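PDB 2HEK: HD domain-containing protein from Aquifex aeolicus, which is of unproven function but probably acts as a dGTPase-like HD-domain phosphohydrolase, binding zinc and, at sites well away from the metal, GDP. Local coordinates for residues A[272-276]-A[277-281]; A[226-229]-A[230-234]; A[124-127]-A[128-132]; A[112-116]-A[117-121]; A[299-302]-A[303-307]. All coordinates share one frame; numbering follows the deposited sequence.

Interaction 1 (A[272-276]-A[277-281]); sequences EDFER and IFQRK. With GDP (guanosine-5'-diphosphate), chain G.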
# COMPACT_ATOMS: atom_id res chain seq x y z
N GLU A 272 -41.33 7.90 13.74
CA GLU A 272 -40.47 9.06 13.67
C GLU A 272 -39.02 8.69 13.97
O GLU A 272 -38.13 9.28 13.39
CB GLU A 272 -40.98 10.22 14.52
CG GLU A 272 -41.86 11.16 13.69
CD GLU A 272 -42.52 12.27 14.50
OE1 GLU A 272 -41.80 13.16 15.02
OE2 GLU A 272 -43.78 12.26 14.59
N ASP A 273 -38.82 7.71 14.85
CA ASP A 273 -37.51 7.05 15.05
C ASP A 273 -36.97 6.54 13.73
O ASP A 273 -35.84 6.85 13.37
CB ASP A 273 -37.64 5.85 15.99
CG ASP A 273 -38.11 6.23 17.37
OD1 ASP A 273 -39.26 5.87 17.73
OD2 ASP A 273 -37.32 6.88 18.10
N PHE A 274 -37.79 5.76 13.03
CA PHE A 274 -37.40 5.18 11.75
C PHE A 274 -37.02 6.26 10.76
O PHE A 274 -36.01 6.14 10.08
CB PHE A 274 -38.51 4.28 11.16
CG PHE A 274 -38.28 3.92 9.70
CD1 PHE A 274 -37.55 2.78 9.35
CD2 PHE A 274 -38.77 4.73 8.67
CE1 PHE A 274 -37.32 2.46 8.01
CE2 PHE A 274 -38.54 4.41 7.32
CZ PHE A 274 -37.82 3.28 6.99
N GLU A 275 -37.82 7.31 10.66
CA GLU A 275 -37.54 8.37 9.71
C GLU A 275 -36.21 9.09 9.99
O GLU A 275 -35.43 9.35 9.06
CB GLU A 275 -38.69 9.36 9.68
CG GLU A 275 -39.95 8.74 9.06
CD GLU A 275 -41.14 9.67 9.01
OE1 GLU A 275 -40.96 10.89 9.24
OE2 GLU A 275 -42.27 9.17 8.73
N ARG A 276 -35.97 9.39 11.26
CA ARG A 276 -34.76 10.11 11.71
C ARG A 276 -33.49 9.31 11.46
O ARG A 276 -32.41 9.88 11.21
CB ARG A 276 -34.87 10.40 13.21
CG ARG A 276 -35.89 11.50 13.52
CD ARG A 276 -36.22 11.59 15.01
NE ARG A 276 -37.15 12.70 15.25
CZ ARG A 276 -37.47 13.21 16.44
NH1 ARG A 276 -36.93 12.73 17.55
NH2 ARG A 276 -38.34 14.21 16.50
N ILE A 277 -33.60 7.99 11.57
CA ILE A 277 -32.43 7.13 11.45
C ILE A 277 -32.23 6.62 10.02
O ILE A 277 -31.12 6.66 9.52
CB ILE A 277 -32.50 5.93 12.38
CG1 ILE A 277 -32.52 6.38 13.85
CG2 ILE A 277 -31.27 4.99 12.12
CD1 ILE A 277 -32.97 5.29 14.82
N PHE A 278 -33.31 6.17 9.38
CA PHE A 278 -33.20 5.46 8.10
C PHE A 278 -33.69 6.19 6.86
O PHE A 278 -33.38 5.78 5.74
CB PHE A 278 -33.86 4.09 8.21
CG PHE A 278 -33.08 3.12 9.05
CD1 PHE A 278 -33.64 2.58 10.19
CD2 PHE A 278 -31.76 2.77 8.71
CE1 PHE A 278 -32.93 1.68 10.97
CE2 PHE A 278 -31.04 1.90 9.48
CZ PHE A 278 -31.62 1.34 10.62
N GLN A 279 -34.43 7.28 7.04
CA GLN A 279 -34.92 8.06 5.89
C GLN A 279 -34.27 9.42 5.73
O GLN A 279 -34.87 10.35 5.21
CB GLN A 279 -36.42 8.30 6.01
CG GLN A 279 -37.30 7.08 5.76
CD GLN A 279 -38.76 7.44 5.57
OE1 GLN A 279 -39.12 8.62 5.60
NE2 GLN A 279 -39.75 6.61 5.34
N ARG A 280 -33.06 9.58 6.23
CA ARG A 280 -32.26 10.82 6.15
C ARG A 280 -32.96 12.06 6.69
O ARG A 280 -32.76 13.16 6.19
CB ARG A 280 -31.79 11.03 4.71
CG ARG A 280 -30.30 11.39 4.57
CD ARG A 280 -29.36 10.19 4.50
NE ARG A 280 -27.97 10.53 4.79
CZ ARG A 280 -27.09 9.70 5.32
NH1 ARG A 280 -27.45 8.46 5.63
NH2 ARG A 280 -25.84 10.10 5.54
N LYS A 281 -33.75 11.89 7.75
CA LYS A 281 -34.47 12.99 8.40
C LYS A 281 -33.90 13.26 9.80
O LYS A 281 -34.61 13.76 10.66
CB LYS A 281 -35.97 12.68 8.47
CG LYS A 281 -36.66 12.51 7.13
CD LYS A 281 -38.17 12.43 7.29
CE LYS A 281 -38.88 12.10 5.98
NZ LYS A 281 -40.10 11.28 6.21
PB GDP G . -25.57 16.63 5.83
O1B GDP G . -24.34 17.04 6.63
O2B GDP G . -26.76 17.52 6.15
O3B GDP G . -25.27 16.73 4.34
O3A GDP G . -25.99 15.11 6.23
PA GDP G . -26.37 13.94 5.19
O1A GDP G . -26.76 14.41 3.82
O2A GDP G . -27.48 13.11 5.78
O5' GDP G . -25.06 12.99 5.10
C5' GDP G . -23.73 13.40 5.36
C4' GDP G . -22.70 12.44 4.74
O4' GDP G . -23.15 11.08 4.59
C3' GDP G . -22.28 12.89 3.36
O3' GDP G . -20.82 12.85 3.41
C2' GDP G . -22.71 11.75 2.49
O2' GDP G . -21.74 11.65 1.49
C1' GDP G . -22.65 10.53 3.38
N9 GDP G . -23.63 9.48 3.01
C8 GDP G . -23.44 8.16 3.13
N7 GDP G . -24.55 7.48 2.77
C5 GDP G . -25.47 8.39 2.41
C6 GDP G . -26.85 8.35 1.90
O6 GDP G . -27.38 7.25 1.76
N1 GDP G . -27.51 9.50 1.68
C2 GDP G . -26.93 10.70 1.85
N2 GDP G . -27.67 11.83 1.57
N3 GDP G . -25.64 10.81 2.31
C4 GDP G . -24.89 9.71 2.59
O HOH W 1 -31.31 10.03 8.96
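Asp273 O receives Ile277 N (3.1 Å) in the last turn of helix 271-278, a helix C-terminus whose exit holds a GDP-binding arginine. Phe274 O accepts the next bond, from Phe278 N. The Phe274 side chain turns away from its own backbone N (chi1 167°), which carries its ring forward along the helix to Phe278 and Gln279: Phe278 CB sits over one face in a CH-pi contact, 4.2 Å from the ring centroid. At the edge of the same ring, close to its plane, lies the Gln279 amide, with NE2 3.2 Å from Phe274 CE2 and the amide plane nearly perpendicular to the ring. Glu275 runs alongside Gln279, carboxylate and amide planes nearly parallel. Both are joined by the Lys281 ammonium, which donates to Gln279 OE1 (2.9 Å) and forms a salt bridge with Glu275 OE1 (3.2 Å), weak as a hydrogen bond. On the backbone, Glu275 O takes Gln279 N and, weakly, Lys281 N. Arg276 closes the segment with its carbonyl bonded to a water, which also reaches Ile277 O weakly, while its side chain leans on His232 of helix 224-240. Beyond Gln279, Arg280 takes up a left-handed helical backbone, and its side chain leads away from the helix to GDP. Lys3, Asp24 and Arg32 of a second subunit also bind this nucleotide. The Arg280 guanidinium lies over the guanine near C4, NE makes a weak bond to O2A of the diphosphate, and NH2, also bonded to Leu42 O, points almost straight at GDP O5' (3.0 Å, N-H...O 172°).

Interaction 2 (A[226-229]-A[230-234]); sequences VRIL and SIHLV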
# COMPACT_ATOMS: atom_id res chain seq x y z
N VAL A 226 -22.53 11.01 12.35
CA VAL A 226 -22.40 9.78 13.12
C VAL A 226 -22.98 9.99 14.55
O VAL A 226 -23.74 9.15 15.05
CB VAL A 226 -20.93 9.28 13.19
CG1 VAL A 226 -20.79 8.15 14.22
CG2 VAL A 226 -20.46 8.80 11.78
N ARG A 227 -22.65 11.12 15.17
CA ARG A 227 -23.10 11.39 16.54
C ARG A 227 -24.63 11.58 16.63
O ARG A 227 -25.27 10.96 17.50
CB ARG A 227 -22.35 12.57 17.16
CG ARG A 227 -20.83 12.29 17.49
CD ARG A 227 -20.61 11.26 18.63
NE ARG A 227 -21.41 11.57 19.81
CZ ARG A 227 -22.30 10.75 20.38
NH1 ARG A 227 -22.50 9.51 19.94
NH2 ARG A 227 -22.99 11.17 21.44
N ILE A 228 -25.22 12.34 15.72
CA ILE A 228 -26.71 12.55 15.76
C ILE A 228 -27.51 11.26 15.48
O ILE A 228 -28.54 10.98 16.12
CB ILE A 228 -27.21 13.79 14.91
CG1 ILE A 228 -28.71 14.10 15.16
CG2 ILE A 228 -26.95 13.64 13.40
CD1 ILE A 228 -29.02 14.53 16.63
N LEU A 229 -27.03 10.45 14.53
CA LEU A 229 -27.63 9.14 14.32
C LEU A 229 -27.63 8.29 15.59
O LEU A 229 -28.62 7.64 15.91
CB LEU A 229 -26.91 8.40 13.17
CG LEU A 229 -27.11 9.07 11.78
CD1 LEU A 229 -26.16 8.45 10.71
CD2 LEU A 229 -28.58 8.96 11.34
N SER A 230 -26.52 8.28 16.32
CA SER A 230 -26.41 7.53 17.57
C SER A 230 -27.35 8.09 18.65
O SER A 230 -27.95 7.32 19.40
CB SER A 230 -24.96 7.54 18.06
OG SER A 230 -24.85 6.77 19.25
N ILE A 231 -27.46 9.42 18.70
CA ILE A 231 -28.43 10.09 19.59
C ILE A 231 -29.86 9.60 19.30
O ILE A 231 -30.53 9.13 20.21
CB ILE A 231 -28.29 11.62 19.53
CG1 ILE A 231 -26.96 12.06 20.18
CG2 ILE A 231 -29.44 12.35 20.22
CD1 ILE A 231 -26.62 13.48 19.87
N HIS A 232 -30.28 9.61 18.03
CA HIS A 232 -31.59 9.04 17.64
C HIS A 232 -31.74 7.56 17.96
O HIS A 232 -32.76 7.13 18.49
CB HIS A 232 -31.92 9.29 16.16
CG HIS A 232 -32.03 10.74 15.80
ND1 HIS A 232 -32.76 11.64 16.55
CD2 HIS A 232 -31.53 11.45 14.75
CE1 HIS A 232 -32.68 12.84 16.00
NE2 HIS A 232 -31.95 12.75 14.90
N LEU A 233 -30.71 6.76 17.65
CA LEU A 233 -30.75 5.34 17.90
C LEU A 233 -30.90 5.03 19.39
O LEU A 233 -31.70 4.17 19.78
CB LEU A 233 -29.50 4.64 17.34
CG LEU A 233 -29.74 3.18 17.69
CD1 LEU A 233 -30.30 2.34 16.56
CD2 LEU A 233 -28.53 2.57 18.26
N VAL A 234 -30.13 5.72 20.21
CA VAL A 234 -30.14 5.43 21.64
C VAL A 234 -31.50 5.79 22.27
O VAL A 234 -32.03 5.05 23.12
CB VAL A 234 -28.89 6.04 22.34
CG1 VAL A 234 -29.05 6.03 23.82
CG2 VAL A 234 -27.63 5.24 21.94
O HOH W 2 -25.10 8.40 21.89
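Val226, Arg227, Ile228 and Leu229 each offer their carbonyl to the residue four places on, an unbroken alpha-helical ladder in which His232 N meets Ile228 O at 2.9 Å with a nearly straight N-H (173°). The same two residues pair through their side chains. Ile228 holds CG1 anti to its backbone N (chi1 -171°), and this branch runs across the His232 ring, with CG1 3.5 Å from NE2. CD1 reaches farther over the ring, off-centre, 4.3 Å from the centroid, in a CH-pi contact. The same CD1 also meets Ile231 CD1 at 4.2 Å. Arg227 curls forward along the helix through bends at chi2 and chi3, bringing NH1 to 3.7 Å from Ser230 CB. A water bridges the two residues, 3.1 Å from Ser230 OG and held more weakly in the guanidinium plane by Arg227 NH1. The main charge partner of Arg227 is Asp314, and His232 NE2 is hydrogen-bonded to Phe283 N. The helix 224-240 thus rests with Ile228 and Ile231 on strand 311-318, with Arg227 and Ile228 on Tyr355 of strand 349-356, and with His232 against helix 271-278, while Leu233 packs on Leu39 and Phe91 of loops.

Interaction 3 (A[124-127]-A[128-132]); sequences QDYS and HEDIE
Ser127 places OG between its backbone N and carbonyl carbon (chi1 67°), turned to the first amides of the following helix, while Asp130 swings CG beside its own backbone N (chi1 -74°), back toward the serine. The hydroxyl oxygen thereby receives Asp130 N at 3.0 Å, a nearly straight bond (168°). Ser127 O takes the next amide, Ile131 N, at 3.1 Å, the first regular turn of helix 128-139. A full capping box would have the aspartate accept directly from the serine amide. Here water does that work: one molecule accepts from Ser127 N (2.8 Å) and donates to Asp130 OD2 (2.6 Å). A second water lies 2.6 Å from Ser127 OG and gives a weak bond to the same OD2. With Ser127 as N-cap and Asp130 three residues on, this is a water-mediated variant of the capping box, and the carboxylate is probably favoured by the positive end of the helix dipole. Asp130 OD1 is engaged one turn on, in a salt bridge with Arg133. Just outside the cap the chain adds a hydrophobic staple, the residue before the N-cap meeting the fourth residue of the helix: Tyr126 CB rests 4.0 Å from Ile131 CG1. The Tyr126 side chain crosses that of Asp130 at about a right angle, CD2 3.9 Å from CB, with ring and carboxylate planes steeply inclined. Beyond this contact the ring lies against Glu75, Leu76 and Leu79 of helix 74-82, and Ile131 is buried against Leu122 and Lys123 of helix 117-123.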
# COMPACT_ATOMS: atom_id res chain seq x y z
N GLN A 124 -12.91 -27.48 29.05
CA GLN A 124 -12.12 -28.53 28.41
C GLN A 124 -10.62 -28.28 28.47
O GLN A 124 -9.83 -29.23 28.50
CB GLN A 124 -12.57 -28.74 26.94
CG GLN A 124 -14.07 -29.03 26.80
CD GLN A 124 -14.57 -30.08 27.79
OE1 GLN A 124 -14.02 -31.19 27.86
NE2 GLN A 124 -15.62 -29.73 28.58
N ASP A 125 -10.22 -27.01 28.48
CA ASP A 125 -8.82 -26.65 28.49
C ASP A 125 -8.32 -25.95 29.78
O ASP A 125 -7.11 -25.96 30.04
CB ASP A 125 -8.54 -25.72 27.30
CG ASP A 125 -8.90 -26.37 25.96
OD1 ASP A 125 -8.32 -27.43 25.66
OD2 ASP A 125 -9.78 -25.82 25.23
N TYR A 126 -9.22 -25.34 30.55
CA TYR A 126 -8.79 -24.48 31.69
C TYR A 126 -9.51 -24.87 32.97
O TYR A 126 -10.65 -25.27 32.91
CB TYR A 126 -9.00 -22.98 31.37
CG TYR A 126 -7.95 -22.49 30.37
CD1 TYR A 126 -8.25 -22.38 29.02
CD2 TYR A 126 -6.64 -22.27 30.79
CE1 TYR A 126 -7.25 -21.99 28.10
CE2 TYR A 126 -5.65 -21.90 29.90
CZ TYR A 126 -5.96 -21.75 28.56
OH TYR A 126 -4.93 -21.38 27.70
N SER A 127 -8.82 -24.72 34.11
CA SER A 127 -9.38 -24.93 35.46
C SER A 127 -10.46 -23.89 35.74
O SER A 127 -10.49 -22.84 35.08
CB SER A 127 -8.26 -24.76 36.47
OG SER A 127 -7.82 -23.40 36.49
N HIS A 128 -11.34 -24.17 36.71
CA HIS A 128 -12.30 -23.18 37.19
C HIS A 128 -11.64 -21.82 37.52
O HIS A 128 -12.21 -20.76 37.20
CB HIS A 128 -13.02 -23.70 38.48
CG HIS A 128 -14.07 -22.78 38.99
ND1 HIS A 128 -15.41 -22.96 38.72
CD2 HIS A 128 -13.98 -21.62 39.68
CE1 HIS A 128 -16.10 -21.96 39.25
NE2 HIS A 128 -15.26 -21.14 39.84
N GLU A 129 -10.50 -21.85 38.21
CA GLU A 129 -9.75 -20.63 38.59
C GLU A 129 -9.24 -19.84 37.36
O GLU A 129 -9.36 -18.64 37.31
CB GLU A 129 -8.56 -21.00 39.45
CG GLU A 129 -7.53 -19.90 39.84
CD GLU A 129 -8.10 -18.60 40.46
OE1 GLU A 129 -9.31 -18.50 40.84
OE2 GLU A 129 -7.29 -17.63 40.57
N ASP A 130 -8.62 -20.52 36.40
CA ASP A 130 -8.16 -19.84 35.15
C ASP A 130 -9.27 -19.21 34.34
O ASP A 130 -9.08 -18.16 33.76
CB ASP A 130 -7.29 -20.77 34.32
CG ASP A 130 -5.92 -20.95 34.94
OD1 ASP A 130 -5.49 -20.04 35.69
OD2 ASP A 130 -5.27 -21.98 34.71
N ILE A 131 -10.47 -19.81 34.35
CA ILE A 131 -11.61 -19.17 33.72
C ILE A 131 -12.02 -17.89 34.48
O ILE A 131 -12.43 -16.90 33.86
CB ILE A 131 -12.78 -20.14 33.57
CG1 ILE A 131 -12.43 -21.29 32.60
CG2 ILE A 131 -14.01 -19.44 33.06
CD1 ILE A 131 -13.57 -22.37 32.45
N GLU A 132 -11.95 -17.90 35.82
CA GLU A 132 -12.24 -16.65 36.53
C GLU A 132 -11.19 -15.60 36.21
O GLU A 132 -11.52 -14.43 36.17
CB GLU A 132 -12.32 -16.83 38.06
CG GLU A 132 -13.34 -17.86 38.52
CD GLU A 132 -14.78 -17.48 38.19
OE1 GLU A 132 -15.16 -16.28 38.29
OE2 GLU A 132 -15.56 -18.39 37.83
O HOH W 3 -6.09 -24.27 33.82
O HOH W 4 -5.47 -23.51 37.50

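Interaction 4 (A[112-116]-A[117-121]); sequences VIKET and EIYEI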
# COMPACT_ATOMS: atom_id res chain seq x y z
N VAL A 112 -22.24 -14.02 29.49
CA VAL A 112 -22.20 -14.87 28.28
C VAL A 112 -21.14 -16.00 28.45
O VAL A 112 -21.37 -17.15 28.10
CB VAL A 112 -22.00 -14.04 26.98
CG1 VAL A 112 -21.77 -14.94 25.78
CG2 VAL A 112 -23.20 -13.14 26.73
N ILE A 113 -19.99 -15.64 29.01
CA ILE A 113 -18.94 -16.65 29.26
C ILE A 113 -19.41 -17.72 30.27
O ILE A 113 -19.08 -18.90 30.09
CB ILE A 113 -17.67 -15.98 29.76
CG1 ILE A 113 -16.99 -15.19 28.64
CG2 ILE A 113 -16.70 -17.01 30.33
CD1 ILE A 113 -16.02 -14.14 29.13
N LYS A 114 -20.14 -17.31 31.30
CA LYS A 114 -20.49 -18.23 32.39
C LYS A 114 -21.81 -18.97 32.20
O LYS A 114 -21.95 -20.11 32.68
CB LYS A 114 -20.48 -17.48 33.71
CG LYS A 114 -19.05 -17.19 34.20
CD LYS A 114 -19.06 -16.40 35.51
CE LYS A 114 -17.65 -16.30 36.09
NZ LYS A 114 -17.62 -15.49 37.37
N GLU A 115 -22.75 -18.36 31.48
CA GLU A 115 -24.12 -18.87 31.36
C GLU A 115 -24.47 -19.53 30.01
O GLU A 115 -25.65 -19.86 29.77
CB GLU A 115 -25.14 -17.76 31.68
CG GLU A 115 -24.95 -17.08 33.07
CD GLU A 115 -25.87 -15.88 33.31
OE1 GLU A 115 -26.98 -15.80 32.74
OE2 GLU A 115 -25.48 -15.00 34.10
N THR A 116 -23.49 -19.73 29.12
CA THR A 116 -23.74 -20.38 27.83
C THR A 116 -22.75 -21.52 27.63
O THR A 116 -21.90 -21.76 28.50
CB THR A 116 -23.60 -19.37 26.66
OG1 THR A 116 -22.23 -18.94 26.58
CG2 THR A 116 -24.53 -18.15 26.83
N GLU A 117 -22.81 -22.19 26.47
CA GLU A 117 -21.84 -23.24 26.11
C GLU A 117 -20.39 -22.78 26.18
O GLU A 117 -19.50 -23.61 26.28
CB GLU A 117 -22.14 -23.84 24.72
CG GLU A 117 -22.30 -22.80 23.58
CD GLU A 117 -22.48 -23.42 22.17
OE1 GLU A 117 -21.86 -24.49 21.89
OE2 GLU A 117 -23.24 -22.83 21.34
N ILE A 118 -20.14 -21.46 26.10
CA ILE A 118 -18.75 -20.96 26.23
C ILE A 118 -18.08 -21.55 27.48
O ILE A 118 -16.95 -22.01 27.43
CB ILE A 118 -18.67 -19.41 26.26
CG1 ILE A 118 -19.21 -18.80 24.96
CG2 ILE A 118 -17.25 -18.91 26.56
CD1 ILE A 118 -18.42 -19.17 23.75
N TYR A 119 -18.78 -21.55 28.61
CA TYR A 119 -18.15 -22.07 29.84
C TYR A 119 -17.65 -23.52 29.69
O TYR A 119 -16.47 -23.87 29.99
CB TYR A 119 -19.12 -21.96 31.03
CG TYR A 119 -18.36 -22.14 32.34
CD1 TYR A 119 -17.53 -21.12 32.83
CD2 TYR A 119 -18.45 -23.34 33.05
CE1 TYR A 119 -16.81 -21.29 34.03
CE2 TYR A 119 -17.73 -23.52 34.25
CZ TYR A 119 -16.91 -22.49 34.72
OH TYR A 119 -16.18 -22.65 35.86
N GLU A 120 -18.54 -24.40 29.22
CA GLU A 120 -18.20 -25.81 29.01
C GLU A 120 -17.04 -25.94 28.05
O GLU A 120 -16.14 -26.78 28.22
CB GLU A 120 -19.41 -26.57 28.48
CG GLU A 120 -20.32 -27.10 29.57
CD GLU A 120 -21.18 -26.02 30.24
OE1 GLU A 120 -21.56 -26.24 31.41
OE2 GLU A 120 -21.47 -24.96 29.60
N ILE A 121 -17.05 -25.11 27.02
CA ILE A 121 -15.95 -25.16 26.06
C ILE A 121 -14.63 -24.81 26.74
O ILE A 121 -13.63 -25.55 26.61
CB ILE A 121 -16.24 -24.23 24.81
CG1 ILE A 121 -17.43 -24.77 24.02
CG2 ILE A 121 -14.96 -24.15 23.94
CD1 ILE A 121 -18.11 -23.74 23.04
O HOH W 5 -22.98 -22.83 31.88
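Thr116 OG1 is used in two directions: it donates to Val112 O at 2.5 Å and accepts a weaker bond from Ile118 N at 3.3 Å. This makes Thr116 the N-cap of helix 117-123 while its hydroxyl is tied back to the last turn of helix 108-115, a helix-helix junction turning on one residue. The chi1 of 65° sets OG1 between the backbone N and the carbonyl carbon, from where it can reach both helices. The Thr116 carbonyl also serves the new helix, taking Tyr119 N at 3.1 Å, though the donor stands well above the carbonyl plane. A valine here would have no OG1 and would probably leave Ile118 N without its cap and Val112 O without its short bond, so that the two helices could shift at the junction. Ile118 fills the inside of the bend: CG1 touches the threonine oxygen, and CG2 lies 4.3 Å from Ile113 CG2. Tyr119 turns back over the end of the first helix, its CB 3.2 Å from Ile113 O, an oxygen that also lies near the ring plane at its edge. Nearby segments pack against the junction, Pro27 of helix 26-29 and Leu253 of helix 250-253 touching Thr116, and Leu22 of helix 17-23 touching Ile118. Glu117 leads away from the first helix to helix 26-29, where OE2 accepts from Phe26 N. On the outer side Glu120 is bent at chi2 (75°), which brings its carboxylate back toward the turn, where a water donates to Lys114 O at 3.0 Å and, weakly, to Glu120 OE2 at 3.5 Å.

Interaction 5 (A[299-302]-A[303-307]); sequences KERL and LEKFP
Leu302 lays its CD1 branch against the Phe306 ring, CD1 to CD1 at 3.5 Å, the two side chains meeting at a slant. With CG anti to the backbone N (chi1 -168°), the leucine sends this branch on toward the helix end. Leu302 O lies at the edge of the same ring, in its plane, and is gripped by two amides: Phe306 N approaches almost head-on at 3.0 Å, Lys305 N from well above the carbonyl plane at 3.1 Å. An alanine in place of Phe306 would probably leave Leu302 CD1 without its aromatic neighbour and open a gap beside Ala364 and Leu360, which the ring also touches. On the solvent side Arg301 bends at chi2 and chi3 toward the next turn, so that NH1 forms a salt bridge with Glu304 OE1 (3.4 Å), guanidinium and carboxylate nearly perpendicular (84°). Lys305 runs alongside Arg301, and the like charges NH1 and NZ stand 4.0 Å apart; Glu304 probably eases this crowding, as may Glu367 in a long, weak pair with Lys305. Lys299 O still receives Leu303 N in the regular alpha pattern (3.0 Å), but Glu304 N bonds only weakly to Glu300 O and Arg301 O. Such a mixture of three- and four-residue bonds, some weak, followed by extended Phe306 and Pro307, is typical of a fraying helix C-terminus, here that of helix 292-305 before strand 311-318.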
# COMPACT_ATOMS: atom_id res chain seq x y z
N LYS A 299 -27.07 27.76 22.88
CA LYS A 299 -28.03 26.90 23.56
C LYS A 299 -29.10 27.73 24.30
O LYS A 299 -30.29 27.38 24.28
CB LYS A 299 -27.32 25.99 24.55
CG LYS A 299 -28.27 25.19 25.41
CD LYS A 299 -27.55 24.11 26.18
CE LYS A 299 -28.42 23.54 27.29
NZ LYS A 299 -27.75 22.37 27.95
N GLU A 300 -28.68 28.82 24.93
CA GLU A 300 -29.60 29.69 25.67
C GLU A 300 -30.59 30.43 24.78
O GLU A 300 -31.79 30.28 24.95
CB GLU A 300 -28.82 30.66 26.57
CG GLU A 300 -28.26 29.97 27.81
CD GLU A 300 -28.23 30.86 29.04
OE1 GLU A 300 -29.02 31.83 29.12
OE2 GLU A 300 -27.42 30.57 29.95
N ARG A 301 -30.09 31.18 23.81
CA ARG A 301 -30.92 31.89 22.85
C ARG A 301 -31.89 30.95 22.14
O ARG A 301 -33.04 31.32 21.86
CB ARG A 301 -30.06 32.65 21.84
CG ARG A 301 -30.78 33.12 20.57
CD ARG A 301 -31.66 34.38 20.78
NE ARG A 301 -30.88 35.60 21.00
CZ ARG A 301 -31.34 36.71 21.57
NH1 ARG A 301 -32.60 36.77 21.99
NH2 ARG A 301 -30.54 37.76 21.72
N LEU A 302 -31.41 29.74 21.84
CA LEU A 302 -32.19 28.75 21.11
C LEU A 302 -33.32 28.23 21.95
O LEU A 302 -34.45 28.14 21.47
CB LEU A 302 -31.29 27.59 20.66
CG LEU A 302 -31.83 26.58 19.66
CD1 LEU A 302 -32.17 27.25 18.33
CD2 LEU A 302 -30.78 25.51 19.46
N LEU A 303 -33.03 27.87 23.20
CA LEU A 303 -34.06 27.36 24.09
C LEU A 303 -35.04 28.45 24.57
O LEU A 303 -36.01 28.15 25.29
CB LEU A 303 -33.45 26.62 25.29
CG LEU A 303 -32.80 25.25 25.07
CD1 LEU A 303 -32.49 24.61 26.41
CD2 LEU A 303 -33.67 24.32 24.24
N GLU A 304 -34.80 29.70 24.17
CA GLU A 304 -35.75 30.77 24.42
C GLU A 304 -36.88 30.67 23.41
O GLU A 304 -38.05 30.85 23.76
CB GLU A 304 -35.08 32.15 24.30
CG GLU A 304 -34.29 32.60 25.54
CD GLU A 304 -33.46 33.86 25.29
OE1 GLU A 304 -33.71 34.55 24.28
OE2 GLU A 304 -32.55 34.16 26.11
N LYS A 305 -36.52 30.34 22.17
CA LYS A 305 -37.44 30.39 21.03
C LYS A 305 -38.10 29.06 20.65
O LYS A 305 -39.25 29.05 20.21
CB LYS A 305 -36.74 30.98 19.81
CG LYS A 305 -36.40 32.46 19.94
CD LYS A 305 -36.05 33.06 18.59
CE LYS A 305 -35.94 34.59 18.66
NZ LYS A 305 -34.55 35.06 18.94
N PHE A 306 -37.39 27.95 20.82
CA PHE A 306 -37.86 26.63 20.38
C PHE A 306 -38.01 25.66 21.55
O PHE A 306 -37.32 25.81 22.57
CB PHE A 306 -36.90 26.05 19.33
CG PHE A 306 -36.64 26.98 18.17
CD1 PHE A 306 -35.62 27.91 18.22
CD2 PHE A 306 -37.42 26.90 17.02
CE1 PHE A 306 -35.37 28.76 17.15
CE2 PHE A 306 -37.18 27.75 15.94
CZ PHE A 306 -36.15 28.68 16.01
N PRO A 307 -38.92 24.68 21.44
CA PRO A 307 -39.07 23.69 22.52
C PRO A 307 -37.92 22.67 22.57
O PRO A 307 -37.27 22.40 21.55
CB PRO A 307 -40.40 23.00 22.21
CG PRO A 307 -40.61 23.19 20.74
CD PRO A 307 -39.86 24.44 20.32

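In the fold
All five contacts are local, joining adjacent segments, so none closes a long loop and none nests or crosses. Interaction 4 joins helices 108-115 and 117-123; interaction 3 then begins helix 128-139. These two touch, through the Glu132-Lys114 salt bridge and Ile131 against Tyr119, which folds the three successive helices of the HD domain together. Interaction 2 lies within helix 224-240 and interaction 1 at the end of helix 271-278; here Ile277 packs on His232 and Leu233, tying both helices beside a GDP site. Interaction 5 ends helix 292-305 about 24 Å from interaction 1 between centres, and interactions 3 and 5 lie on opposite sides of the chain's centre, their centres about 57 Å apart.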